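Local coordinates for ATP-dependent kinase YFH7 (Saccharomyces cerevisiae, PDB 2GA8), which acts as an ATP-dependent P-loop kinase that could be involved in assembly of the endoplasmic reticulum membrane, at residues Asn61-Asn66 with Lys225-Phe230; Glu50-Phe55 with Asp151-Ala156; Pro71-Val76 with Ser231-Asp236; Glu20-Val25 with Ala285-Leu290; Ile155-Pro160 with Tyr254-Phe259. One frame throughout, in Å; residues are numbered along the deposited sequence.

Interaction 1: residues Asn61-Asn66 with Lys225-Phe230; sequences NVIEVN and KLSKTF
The ring of F230 has I63 and E64 of the other segment about it: the E64 carbonyl oxygen lies at its edge, near the ring plane, while CG2 of I63 comes in obliquely, 3.8 Å from F230 CD2. One face of the ring is covered by its own segment, with the L226 carbonyl oxygen over the centre, and the ring of F259 meets F230 edge-to-face. The backbones form a short parallel beta bridge, V65 beside F230, the start of a two-stranded sheet made by 65-66 and 230-231. It is entered from different structures, since 225-230 comes off the end of helix 222-227, whereas residues 61-66 follow helix 47-58. N66 N donates to the F230 carbonyl oxygen at 2.8 Å, and E64 N donates to S227 O at 2.9 Å, so two backbone bonds join the segments, one within the bridge and one at the helix end. Side chains add further bonds. K228 bends at its second torsion (chi2 -63°), and its ammonium group binds two acceptors: NZ is 2.9 Å from the V62 carbonyl oxygen and forms a salt bridge of 2.6 Å with OE2 of E64, using the anti lone pair of that oxygen. The chain of K228 also brings CE to 3.6 Å from CG2 of V62, whose two methyls straddle CB of S227. The S227 hydroxyl has its polar partners elsewhere, at F223 O and the Y52 hydroxyl. At the far end, ND2 of N66 donates to the K228 carbonyl oxygen at 2.7 Å, with that oxygen only 6° out of the amide plane.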
# COMPACT_ATOMS: atom_id res chain seq x y z
N ASN A 61 29.54 8.62 -7.40
CA ASN A 61 28.86 9.47 -8.37
C ASN A 61 28.20 8.70 -9.49
O ASN A 61 28.07 9.19 -10.61
CB ASN A 61 29.87 10.47 -8.95
CG ASN A 61 30.54 11.28 -7.86
OD1 ASN A 61 29.88 12.03 -7.15
ND2 ASN A 61 31.86 11.13 -7.73
N VAL A 62 27.75 7.49 -9.17
CA VAL A 62 27.12 6.61 -10.15
C VAL A 62 25.70 7.01 -10.55
O VAL A 62 25.25 6.68 -11.64
CB VAL A 62 27.08 5.15 -9.62
CG1 VAL A 62 26.15 5.06 -8.42
CG2 VAL A 62 26.64 4.19 -10.72
N ILE A 63 25.01 7.72 -9.66
CA ILE A 63 23.63 8.11 -9.94
C ILE A 63 23.44 9.11 -11.08
O ILE A 63 24.10 10.15 -11.13
CB ILE A 63 22.93 8.68 -8.69
CG1 ILE A 63 22.83 7.59 -7.62
CG2 ILE A 63 21.54 9.18 -9.05
CD1 ILE A 63 22.23 8.06 -6.30
N GLU A 64 22.54 8.77 -11.99
CA GLU A 64 22.22 9.62 -13.13
C GLU A 64 20.71 9.62 -13.35
O GLU A 64 20.07 8.57 -13.30
CB GLU A 64 22.92 9.11 -14.39
CG GLU A 64 24.43 9.17 -14.34
CD GLU A 64 25.07 8.82 -15.66
OE1 GLU A 64 24.72 9.47 -16.68
OE2 GLU A 64 25.91 7.90 -15.70
N VAL A 65 20.15 10.80 -13.59
CA VAL A 65 18.72 10.92 -13.84
C VAL A 65 18.56 11.23 -15.33
O VAL A 65 19.04 12.26 -15.81
CB VAL A 65 18.09 12.03 -12.98
CG1 VAL A 65 16.59 12.11 -13.25
CG2 VAL A 65 18.34 11.75 -11.51
N ASN A 66 17.90 10.33 -16.04
CA ASN A 66 17.69 10.48 -17.48
C ASN A 66 16.34 11.08 -17.85
O ASN A 66 15.58 11.51 -16.98
CB ASN A 66 17.82 9.11 -18.15
CG ASN A 66 19.04 8.35 -17.69
OD1 ASN A 66 20.17 8.72 -17.99
ND2 ASN A 66 18.81 7.28 -16.93
N LYS A 225 22.97 -0.79 -12.56
CA LYS A 225 21.92 -0.62 -13.57
C LYS A 225 20.82 0.34 -13.12
O LYS A 225 20.42 1.22 -13.87
CB LYS A 225 21.29 -1.98 -13.89
CG LYS A 225 22.25 -3.00 -14.46
CD LYS A 225 21.54 -4.32 -14.65
CE LYS A 225 22.49 -5.41 -15.07
NZ LYS A 225 21.77 -6.71 -15.14
N LEU A 226 20.34 0.17 -11.90
CA LEU A 226 19.28 1.05 -11.42
C LEU A 226 19.76 2.49 -11.27
O LEU A 226 19.03 3.43 -11.58
CB LEU A 226 18.71 0.52 -10.10
CG LEU A 226 19.51 0.63 -8.80
CD1 LEU A 226 19.40 2.05 -8.24
CD2 LEU A 226 18.96 -0.37 -7.79
N SER A 227 21.00 2.65 -10.81
CA SER A 227 21.58 3.97 -10.60
C SER A 227 21.68 4.80 -11.87
O SER A 227 21.58 6.02 -11.82
CB SER A 227 22.98 3.85 -9.98
OG SER A 227 22.92 3.32 -8.67
N LYS A 228 21.85 4.13 -13.00
CA LYS A 228 21.97 4.82 -14.28
C LYS A 228 20.65 4.96 -15.02
O LYS A 228 20.62 5.49 -16.13
CB LYS A 228 22.96 4.06 -15.19
CG LYS A 228 24.38 3.96 -14.65
CD LYS A 228 25.02 5.33 -14.51
CE LYS A 228 26.49 5.21 -14.14
NZ LYS A 228 27.08 6.55 -13.85
N THR A 229 19.55 4.50 -14.42
CA THR A 229 18.27 4.55 -15.10
C THR A 229 17.11 5.27 -14.40
O THR A 229 15.94 5.02 -14.73
CB THR A 229 17.82 3.13 -15.48
OG1 THR A 229 17.82 2.30 -14.31
CG2 THR A 229 18.76 2.54 -16.52
N PHE A 230 17.42 6.13 -13.44
CA PHE A 230 16.38 6.90 -12.76
C PHE A 230 15.84 7.84 -13.83
O PHE A 230 16.57 8.25 -14.73
CB PHE A 230 16.98 7.71 -11.61
CG PHE A 230 17.39 6.88 -10.42
CD1 PHE A 230 16.43 6.19 -9.68
CD2 PHE A 230 18.72 6.82 -10.02
CE1 PHE A 230 16.79 5.46 -8.54
CE2 PHE A 230 19.09 6.09 -8.89
CZ PHE A 230 18.13 5.41 -8.15

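Interaction 2: residues Glu50-Phe55 with Asp151-Ala156; sequences EKYHTF and DSINIA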
# COMPACT_ATOMS: atom_id res chain seq x y z
N GLU A 50 19.75 -0.24 2.81
CA GLU A 50 21.08 -0.30 3.41
C GLU A 50 22.10 -0.85 2.41
O GLU A 50 23.21 -0.33 2.30
CB GLU A 50 21.06 -1.16 4.68
CG GLU A 50 20.53 -0.41 5.89
CD GLU A 50 20.34 -1.31 7.09
OE1 GLU A 50 21.23 -2.15 7.36
OE2 GLU A 50 19.31 -1.16 7.79
N LYS A 51 21.71 -1.89 1.69
CA LYS A 51 22.59 -2.48 0.69
C LYS A 51 22.91 -1.44 -0.37
O LYS A 51 24.05 -1.34 -0.83
CB LYS A 51 21.92 -3.68 0.01
CG LYS A 51 21.81 -4.92 0.88
CD LYS A 51 20.95 -5.97 0.18
CE LYS A 51 20.99 -7.30 0.90
NZ LYS A 51 22.35 -7.92 0.85
N TYR A 52 21.91 -0.66 -0.76
CA TYR A 52 22.13 0.36 -1.77
C TYR A 52 23.06 1.45 -1.27
O TYR A 52 23.93 1.93 -2.00
CB TYR A 52 20.80 0.99 -2.21
CG TYR A 52 20.95 1.92 -3.39
CD1 TYR A 52 21.45 1.46 -4.60
CD2 TYR A 52 20.60 3.27 -3.29
CE1 TYR A 52 21.61 2.31 -5.69
CE2 TYR A 52 20.76 4.13 -4.37
CZ TYR A 52 21.26 3.64 -5.57
OH TYR A 52 21.42 4.49 -6.64
N HIS A 53 22.89 1.86 -0.01
CA HIS A 53 23.73 2.90 0.56
C HIS A 53 25.18 2.43 0.62
O HIS A 53 26.11 3.20 0.36
CB HIS A 53 23.22 3.27 1.95
CG HIS A 53 21.85 3.89 1.94
ND1 HIS A 53 21.01 3.86 3.03
CD2 HIS A 53 21.19 4.57 0.97
CE1 HIS A 53 19.88 4.48 2.73
NE2 HIS A 53 19.96 4.92 1.49
N THR A 54 25.37 1.16 0.96
CA THR A 54 26.71 0.58 1.03
C THR A 54 27.32 0.60 -0.36
O THR A 54 28.52 0.86 -0.53
CB THR A 54 26.65 -0.87 1.55
OG1 THR A 54 26.12 -0.88 2.88
CG2 THR A 54 28.04 -1.49 1.55
N PHE A 55 26.50 0.32 -1.37
CA PHE A 55 26.95 0.33 -2.75
C PHE A 55 27.43 1.73 -3.14
O PHE A 55 28.50 1.88 -3.74
CB PHE A 55 25.80 -0.10 -3.67
CG PHE A 55 26.07 0.12 -5.13
CD1 PHE A 55 26.90 -0.74 -5.84
CD2 PHE A 55 25.51 1.21 -5.79
CE1 PHE A 55 27.16 -0.53 -7.20
CE2 PHE A 55 25.77 1.43 -7.14
CZ PHE A 55 26.59 0.56 -7.85
N ASP A 151 23.07 7.98 1.74
CA ASP A 151 22.21 7.67 2.87
C ASP A 151 20.87 8.37 2.73
O ASP A 151 19.89 8.00 3.38
CB ASP A 151 22.88 8.12 4.18
CG ASP A 151 24.28 7.55 4.34
OD1 ASP A 151 24.44 6.31 4.29
OD2 ASP A 151 25.23 8.35 4.52
N SER A 152 20.83 9.38 1.87
CA SER A 152 19.61 10.15 1.63
C SER A 152 18.74 9.54 0.53
O SER A 152 17.53 9.72 0.53
CB SER A 152 19.97 11.59 1.26
OG SER A 152 18.81 12.34 0.95
N ILE A 153 19.36 8.83 -0.40
CA ILE A 153 18.62 8.21 -1.49
C ILE A 153 18.19 6.79 -1.15
O ILE A 153 19.02 5.92 -0.91
CB ILE A 153 19.46 8.18 -2.79
CG1 ILE A 153 19.79 9.60 -3.23
CG2 ILE A 153 18.70 7.45 -3.89
CD1 ILE A 153 18.58 10.46 -3.54
N ASN A 154 16.88 6.57 -1.14
CA ASN A 154 16.33 5.26 -0.85
C ASN A 154 15.64 4.73 -2.09
O ASN A 154 14.91 5.46 -2.77
CB ASN A 154 15.34 5.33 0.31
CG ASN A 154 16.01 5.73 1.60
OD1 ASN A 154 17.03 5.17 1.98
ND2 ASN A 154 15.45 6.72 2.28
N ILE A 155 15.86 3.45 -2.40
CA ILE A 155 15.24 2.87 -3.57
C ILE A 155 14.02 2.01 -3.24
O ILE A 155 13.31 1.58 -4.14
CB ILE A 155 16.25 2.03 -4.38
CG1 ILE A 155 16.88 0.95 -3.49
CG2 ILE A 155 17.32 2.94 -4.98
CD1 ILE A 155 17.70 -0.08 -4.27
N ALA A 156 13.80 1.77 -1.96
CA ALA A 156 12.65 0.96 -1.55
C ALA A 156 11.77 1.75 -0.60
O ALA A 156 12.26 2.48 0.26
CB ALA A 156 13.13 -0.33 -0.88
O HOH W 1 26.41 5.78 1.59
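I155 packs over the ring of Y52 and I153 beside it, while H53, the next residue of the helix, takes the polar and more open part of the contact. The tight part is apolar: CG2 of I155 sits over one face of the Y52 ring, offset toward the rim, in a CH-pi contact 3.8 Å from the ring centroid. CD1 of the same isoleucine lies against CB and CG of Y52, and CG2 of I153 runs beside the ring at 3.9 Å from CE2. With CG anti to its backbone N (chi1 -172°), Y52 carries its ring toward 151-156. The tyrosine hydroxyl is held by S227 OG. The imidazole of H53 is gripped differently. CA of D151 lies over the centre of one face, 3.7 Å from the centroid, while at the edge NE2 donates to the I153 carbonyl oxygen at 2.8 Å. That bond is bent, 132° at the hydrogen, and although the oxygen lies in the ring plane, the donor stands above the carbonyl plane. An alanine in place of H53 would probably leave the I153 carbonyl without this donor and uncover the backbone of D151. Toward solvent the contact thins to exposed D151, where one water donates to H53 O and only weakly, at 3.4 Å, to D151 OD1. The residues 151-156 lead into edge strand 156-160 of the parallel sheet, and helix 47-58 lies against them, with N49 OD1 accepting from A156 N. Y52 also meets L226 and, edge-to-face, F223 of helix 222-227, and both Y52 and I155 touch F230 at the start of strand 230-231.

Interaction 3: residues Pro71-Val76 with Ser231-Asp236; sequences PMVNLV and SQTIPD
M72 and T233 bring the two backbones closest, their CA atoms 4.2 Å apart, and a single backbone hydrogen bond joins the segments: V73 N donates to the T233 carbonyl oxygen at 3.0 Å, nearly straight at 172°. The same oxygen receives a CA-H...O contact from M72. Residues 231-236 begin with a type I beta turn from S231 to I234, and T233 N also donates to S231 OG, an ST turn. This turn carries the chain from strand 230-231 toward strand 237-243 of the mixed sheet, and residues 71-76, without regular structure, pass beside it on their way to strand 80-81 of that sheet. M72 is bent at its second and third torsions (chi2 -61°, chi3 -73°), and the folded chain brings SD to 3.3 Å from Q232 O and CE to 3.8 Å from CB of P235. V73 CG2 touches both T233 OG1 and CD1 of I234. L75 and P235 reach toward each other tip to tip, CD1 to CG at 3.6 Å, next to I136 of strand 134-136, which touches both. CG2 of T233 lies 3.3 Å from the P71 carbonyl oxygen.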
# COMPACT_ATOMS: atom_id res chain seq x y z
N PRO A 71 8.52 14.82 -21.27
CA PRO A 71 7.47 15.36 -20.40
C PRO A 71 7.17 14.40 -19.25
O PRO A 71 7.45 13.20 -19.34
CB PRO A 71 6.29 15.51 -21.35
CG PRO A 71 6.47 14.34 -22.27
CD PRO A 71 7.96 14.37 -22.56
N MET A 72 6.61 14.94 -18.17
CA MET A 72 6.26 14.15 -17.00
C MET A 72 5.19 13.12 -17.35
O MET A 72 4.29 13.41 -18.13
CB MET A 72 5.73 15.05 -15.89
CG MET A 72 6.70 16.10 -15.42
SD MET A 72 8.18 15.34 -14.74
CE MET A 72 7.54 14.73 -13.19
N VAL A 73 5.30 11.93 -16.78
CA VAL A 73 4.30 10.89 -17.03
C VAL A 73 2.98 11.41 -16.45
O VAL A 73 2.94 11.87 -15.31
CB VAL A 73 4.67 9.57 -16.32
CG1 VAL A 73 3.57 8.54 -16.51
CG2 VAL A 73 5.99 9.03 -16.87
N ASN A 74 1.92 11.36 -17.24
CA ASN A 74 0.61 11.82 -16.77
C ASN A 74 -0.03 10.62 -16.09
O ASN A 74 -0.38 9.64 -16.75
CB ASN A 74 -0.25 12.29 -17.94
CG ASN A 74 -1.45 13.11 -17.48
OD1 ASN A 74 -2.18 12.70 -16.58
ND2 ASN A 74 -1.65 14.26 -18.10
N LEU A 75 -0.20 10.70 -14.78
CA LEU A 75 -0.75 9.57 -14.05
C LEU A 75 -2.25 9.54 -13.86
O LEU A 75 -2.83 8.46 -13.70
CB LEU A 75 -0.06 9.48 -12.69
CG LEU A 75 1.46 9.32 -12.80
CD1 LEU A 75 2.09 9.35 -11.42
CD2 LEU A 75 1.77 8.02 -13.52
N VAL A 76 -2.90 10.70 -13.90
CA VAL A 76 -4.34 10.73 -13.70
C VAL A 76 -5.14 11.41 -14.80
O VAL A 76 -6.18 12.01 -14.55
CB VAL A 76 -4.68 11.40 -12.35
CG1 VAL A 76 -4.13 10.55 -11.21
CG2 VAL A 76 -4.08 12.80 -12.29
N SER A 231 14.55 8.18 -13.74
CA SER A 231 13.94 9.06 -14.73
C SER A 231 13.33 10.33 -14.16
O SER A 231 12.60 10.31 -13.17
CB SER A 231 12.86 8.29 -15.50
OG SER A 231 12.22 9.15 -16.43
N GLN A 232 13.63 11.46 -14.81
CA GLN A 232 13.11 12.75 -14.38
C GLN A 232 11.60 12.85 -14.64
O GLN A 232 10.94 13.73 -14.11
CB GLN A 232 13.84 13.87 -15.12
CG GLN A 232 13.58 15.26 -14.58
CD GLN A 232 14.00 15.41 -13.13
OE1 GLN A 232 15.11 15.04 -12.75
NE2 GLN A 232 13.12 15.97 -12.31
N THR A 233 11.07 11.94 -15.44
CA THR A 233 9.64 11.97 -15.78
C THR A 233 8.70 11.43 -14.71
O THR A 233 7.49 11.59 -14.83
CB THR A 233 9.36 11.18 -17.07
OG1 THR A 233 9.62 9.79 -16.84
CG2 THR A 233 10.22 11.70 -18.21
N ILE A 234 9.25 10.80 -13.68
CA ILE A 234 8.45 10.22 -12.61
C ILE A 234 8.24 11.21 -11.47
O ILE A 234 9.19 11.62 -10.81
CB ILE A 234 9.13 8.93 -12.07
CG1 ILE A 234 9.31 7.93 -13.21
CG2 ILE A 234 8.30 8.32 -10.94
CD1 ILE A 234 8.01 7.38 -13.79
N PRO A 235 6.98 11.61 -11.22
CA PRO A 235 6.69 12.57 -10.16
C PRO A 235 6.64 11.94 -8.78
O PRO A 235 6.59 10.71 -8.65
CB PRO A 235 5.33 13.12 -10.56
CG PRO A 235 4.65 11.86 -11.05
CD PRO A 235 5.74 11.18 -11.89
N ASP A 236 6.66 12.77 -7.74
CA ASP A 236 6.57 12.27 -6.38
C ASP A 236 5.11 11.91 -6.13
O ASP A 236 4.21 12.66 -6.50
CB ASP A 236 6.99 13.34 -5.36
CG ASP A 236 8.49 13.57 -5.32
OD1 ASP A 236 9.24 12.74 -5.87
OD2 ASP A 236 8.92 14.57 -4.71

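Interaction 4: residues Glu20-Val25 with Ala285-Leu290; sequences EDNYRV and ADTGAL
The side-chain amide of N22 donates through ND2 to the T287 carbonyl oxygen at 2.7 Å, the shortest polar bond between the segments. The donor stands above the carbonyl plane, and the N-H...O angle is 154°. S206 OG is a further partner of ND2, while OD1 accepts from R18 NE, and the buried amide is thereby fixed at both ends. CB of A289 packs against the amide carbon, 3.5 Å from N22 CG, and reaches CG1 of V25 at 3.8 Å. An alanine in place of N22 would probably leave T287 O without this donor and open a gap beside the A289 methyl. A water bridges the segments by donating to R24 O and, at 3.1 Å, to OG1 of T287. That hydroxyl also accepts from A289 N, forming an ST turn, and has L284 O as another partner. A type I beta turn from A285 to G288 ends helix 275-285, and G288 with its positive phi (80°) is the first residue to leave helical geometry. From there the chain enters strand 290-296 beside strand 25-30, the strand leading to the P-loop: two neighbouring parallel strands begin together here, an arrangement that belongs to the parallel core sheet of P-loop kinases.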
# COMPACT_ATOMS: atom_id res chain seq x y z
N GLU A 20 15.10 -3.59 -17.72
CA GLU A 20 14.86 -2.94 -19.00
C GLU A 20 13.38 -2.92 -19.37
O GLU A 20 12.99 -2.27 -20.34
CB GLU A 20 15.65 -3.64 -20.11
CG GLU A 20 17.16 -3.43 -20.03
CD GLU A 20 17.92 -4.26 -21.05
OE1 GLU A 20 17.63 -4.14 -22.26
OE2 GLU A 20 18.82 -5.03 -20.64
N ASP A 21 12.56 -3.61 -18.59
CA ASP A 21 11.13 -3.70 -18.87
C ASP A 21 10.22 -2.97 -17.89
O ASP A 21 9.09 -2.60 -18.24
CB ASP A 21 10.70 -5.17 -18.91
CG ASP A 21 11.44 -5.96 -19.97
OD1 ASP A 21 11.34 -5.60 -21.16
OD2 ASP A 21 12.12 -6.94 -19.61
N ASN A 22 10.70 -2.76 -16.67
CA ASN A 22 9.88 -2.10 -15.66
C ASN A 22 10.70 -1.10 -14.86
O ASN A 22 11.81 -1.41 -14.43
CB ASN A 22 9.28 -3.12 -14.69
CG ASN A 22 8.34 -4.10 -15.36
OD1 ASN A 22 8.75 -5.16 -15.84
ND2 ASN A 22 7.07 -3.74 -15.41
N TYR A 23 10.14 0.08 -14.66
CA TYR A 23 10.82 1.12 -13.90
C TYR A 23 10.92 0.72 -12.43
O TYR A 23 11.88 1.04 -11.74
CB TYR A 23 10.09 2.45 -14.00
CG TYR A 23 10.89 3.58 -13.41
CD1 TYR A 23 12.02 4.06 -14.06
CD2 TYR A 23 10.54 4.14 -12.18
CE1 TYR A 23 12.79 5.06 -13.50
CE2 TYR A 23 11.30 5.16 -11.61
CZ TYR A 23 12.43 5.61 -12.29
OH TYR A 23 13.18 6.61 -11.74
N ARG A 24 9.89 0.03 -11.95
CA ARG A 24 9.89 -0.41 -10.57
C ARG A 24 9.23 -1.77 -10.41
O ARG A 24 8.43 -2.19 -11.24
CB ARG A 24 9.20 0.64 -9.68
CG ARG A 24 7.97 1.29 -10.29
CD ARG A 24 7.28 2.28 -9.35
NE ARG A 24 8.15 3.36 -8.91
CZ ARG A 24 7.77 4.64 -8.80
NH1 ARG A 24 6.54 5.00 -9.11
NH2 ARG A 24 8.63 5.55 -8.35
N VAL A 25 9.60 -2.47 -9.35
CA VAL A 25 9.02 -3.78 -9.10
C VAL A 25 8.16 -3.65 -7.85
O VAL A 25 8.44 -2.83 -6.98
CB VAL A 25 10.10 -4.85 -8.89
CG1 VAL A 25 10.95 -4.97 -10.15
CG2 VAL A 25 10.95 -4.50 -7.69
N ALA A 285 0.13 -7.52 -11.07
CA ALA A 285 0.71 -8.69 -11.72
C ALA A 285 0.94 -8.44 -13.20
O ALA A 285 1.92 -8.91 -13.78
CB ALA A 285 -0.20 -9.90 -11.53
N ASP A 286 0.03 -7.69 -13.82
CA ASP A 286 0.14 -7.40 -15.25
C ASP A 286 1.36 -6.56 -15.63
O ASP A 286 1.65 -6.40 -16.81
CB ASP A 286 -1.14 -6.73 -15.76
CG ASP A 286 -2.27 -7.73 -15.97
OD1 ASP A 286 -2.02 -8.95 -15.88
OD2 ASP A 286 -3.41 -7.30 -16.23
N THR A 287 2.08 -6.03 -14.64
CA THR A 287 3.27 -5.25 -14.94
C THR A 287 4.40 -6.20 -15.30
O THR A 287 5.37 -5.82 -15.96
CB THR A 287 3.76 -4.41 -13.73
OG1 THR A 287 4.09 -5.28 -12.64
CG2 THR A 287 2.68 -3.43 -13.29
N GLY A 288 4.26 -7.45 -14.87
CA GLY A 288 5.29 -8.44 -15.13
C GLY A 288 6.44 -8.29 -14.14
O GLY A 288 7.51 -8.89 -14.29
N ALA A 289 6.22 -7.47 -13.11
CA ALA A 289 7.25 -7.23 -12.10
C ALA A 289 6.63 -7.24 -10.71
O ALA A 289 6.67 -6.23 -10.00
CB ALA A 289 7.95 -5.90 -12.37
N LEU A 290 6.08 -8.38 -10.32
CA LEU A 290 5.44 -8.53 -9.02
C LEU A 290 5.86 -9.80 -8.28
O LEU A 290 5.93 -10.88 -8.87
CB LEU A 290 3.92 -8.56 -9.19
CG LEU A 290 3.11 -8.87 -7.92
CD1 LEU A 290 3.16 -7.68 -6.99
CD2 LEU A 290 1.67 -9.20 -8.29
O HOH W 2 5.80 -3.23 -11.03

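Interaction 5: residues Ile155-Pro160 with Tyr254-Phe259; sequences IAQIVP and YCISKF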
# COMPACT_ATOMS: atom_id res chain seq x y z
N ILE A 155 15.86 3.45 -2.40
CA ILE A 155 15.24 2.87 -3.57
C ILE A 155 14.02 2.01 -3.24
O ILE A 155 13.31 1.58 -4.14
CB ILE A 155 16.25 2.03 -4.38
CG1 ILE A 155 16.88 0.95 -3.49
CG2 ILE A 155 17.32 2.94 -4.98
CD1 ILE A 155 17.70 -0.08 -4.27
N ALA A 156 13.80 1.77 -1.96
CA ALA A 156 12.65 0.96 -1.55
C ALA A 156 11.77 1.75 -0.60
O ALA A 156 12.26 2.48 0.26
CB ALA A 156 13.13 -0.33 -0.88
N GLN A 157 10.46 1.60 -0.77
CA GLN A 157 9.49 2.29 0.07
C GLN A 157 8.35 1.32 0.36
O GLN A 157 8.11 0.41 -0.42
CB GLN A 157 8.95 3.53 -0.65
CG GLN A 157 7.90 4.32 0.12
CD GLN A 157 8.39 4.80 1.48
OE1 GLN A 157 8.57 4.00 2.41
NE2 GLN A 157 8.62 6.10 1.60
N ILE A 158 7.67 1.51 1.48
CA ILE A 158 6.55 0.65 1.83
C ILE A 158 5.24 1.41 1.66
O ILE A 158 5.19 2.63 1.80
CB ILE A 158 6.62 0.17 3.30
CG1 ILE A 158 6.72 1.38 4.24
CG2 ILE A 158 7.81 -0.77 3.50
CD1 ILE A 158 6.66 1.01 5.72
N VAL A 159 4.19 0.68 1.33
CA VAL A 159 2.87 1.27 1.19
C VAL A 159 1.94 0.46 2.07
O VAL A 159 1.51 -0.64 1.70
CB VAL A 159 2.34 1.21 -0.27
CG1 VAL A 159 0.87 1.64 -0.30
CG2 VAL A 159 3.16 2.12 -1.16
N PRO A 160 1.66 0.95 3.29
CA PRO A 160 0.76 0.20 4.17
C PRO A 160 -0.66 0.47 3.69
O PRO A 160 -0.99 1.57 3.25
CB PRO A 160 1.03 0.82 5.54
CG PRO A 160 2.43 1.37 5.42
CD PRO A 160 2.39 1.98 4.04
N TYR A 254 3.84 8.63 3.29
CA TYR A 254 4.81 7.88 2.52
C TYR A 254 4.97 8.51 1.15
O TYR A 254 3.98 8.78 0.47
CB TYR A 254 4.36 6.43 2.39
CG TYR A 254 4.05 5.78 3.71
CD1 TYR A 254 5.06 5.25 4.51
CD2 TYR A 254 2.74 5.73 4.19
CE1 TYR A 254 4.78 4.69 5.76
CE2 TYR A 254 2.45 5.19 5.43
CZ TYR A 254 3.47 4.67 6.21
OH TYR A 254 3.18 4.12 7.44
N CYS A 255 6.21 8.77 0.76
CA CYS A 255 6.47 9.35 -0.54
C CYS A 255 7.14 8.34 -1.45
O CYS A 255 8.14 7.73 -1.09
CB CYS A 255 7.38 10.57 -0.45
SG CYS A 255 7.84 11.19 -2.10
N ILE A 256 6.57 8.16 -2.64
CA ILE A 256 7.13 7.26 -3.63
C ILE A 256 7.64 8.21 -4.71
O ILE A 256 6.85 8.84 -5.41
CB ILE A 256 6.06 6.33 -4.23
CG1 ILE A 256 5.50 5.43 -3.12
CG2 ILE A 256 6.66 5.49 -5.34
CD1 ILE A 256 4.29 4.62 -3.55
N SER A 257 8.96 8.32 -4.83
CA SER A 257 9.57 9.24 -5.79
C SER A 257 10.22 8.53 -6.97
O SER A 257 10.15 7.30 -7.09
CB SER A 257 10.64 10.08 -5.10
OG SER A 257 11.79 9.28 -4.83
N LYS A 258 10.86 9.31 -7.83
CA LYS A 258 11.55 8.75 -8.99
C LYS A 258 12.64 7.79 -8.52
O LYS A 258 13.05 6.90 -9.27
CB LYS A 258 12.18 9.87 -9.83
CG LYS A 258 13.24 10.68 -9.09
CD LYS A 258 13.95 11.69 -10.01
CE LYS A 258 12.99 12.75 -10.54
NZ LYS A 258 12.41 13.59 -9.45
N PHE A 259 13.09 7.94 -7.29
CA PHE A 259 14.15 7.07 -6.77
C PHE A 259 13.63 5.74 -6.26
O PHE A 259 14.40 4.80 -6.09
CB PHE A 259 14.94 7.79 -5.68
CG PHE A 259 15.66 9.00 -6.17
CD1 PHE A 259 16.72 8.87 -7.07
CD2 PHE A 259 15.26 10.28 -5.78
CE1 PHE A 259 17.36 10.00 -7.58
CE2 PHE A 259 15.90 11.40 -6.29
CZ PHE A 259 16.95 11.26 -7.19
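This is a contact made mainly by side chains: strand 156-160, at the edge of the five-stranded parallel sheet of the P-loop kinase core, faces the last residues of strand 248-256, where the chain turns a corner on leaving the mixed sheet. The segments run in nearly opposite directions, 159° apart, and no backbone hydrogen bond joins them. Q157 spans the gap instead. Its chain bends at the second torsion (chi2 57°), and NE2 donates to the C255 carbonyl oxygen at 3.2 Å, almost straight at 170° and with that oxygen in the amide plane. OE1 turns back to its own strand and accepts from I158 N at 2.8 Å on a lone pair, so both ends of the amide are held and its rotation is set. Beyond it, the Y254 ring closes over the strand end. CD of P160 lies over one face, offset toward the rim, in a CH-pi contact 3.6 Å from the centroid, and CG1 of I158 approaches CE1 at 4.1 Å. The I158 carbonyl oxygen is buried close to this ring without a hydrogen-bond partner. V159 CG2 meets CD1 of I256 at 3.6 Å, the two side chains crossing at about a right angle. The side chain of I158 comes about 6 Å from that of S38, a probable ATP-site residue, which probably puts the I158 part of the contact near the nucleotide pocket, and a mercury ion is bound at the side chain of C255. At the opposite end the segments meet again through a CA-H...O contact, I155 CA lying 3.3 Å from the F259 carbonyl oxygen.

From the N terminus, interaction 4 opens first and closes last, joining residues 20-25 to 285-290 at the start of two adjacent parallel strands; the other four nest inside its loop. Helix 47-58 then enters interaction 2, which closes at 151-156, where interaction 5 begins on shared residues I155 and A156. Residues 61-66 and 71-76 open interactions 1 and 3, which cross each other and close consecutively at 225-230 and 231-236; both also cross interactions 2 and 5. Interaction 5 closes at 254-259, tying the parallel core to the end of the mixed sheet's last strand. Interactions 1 and 2 meet at Y52 and S227, while Y23 links 231-236 to 254-259.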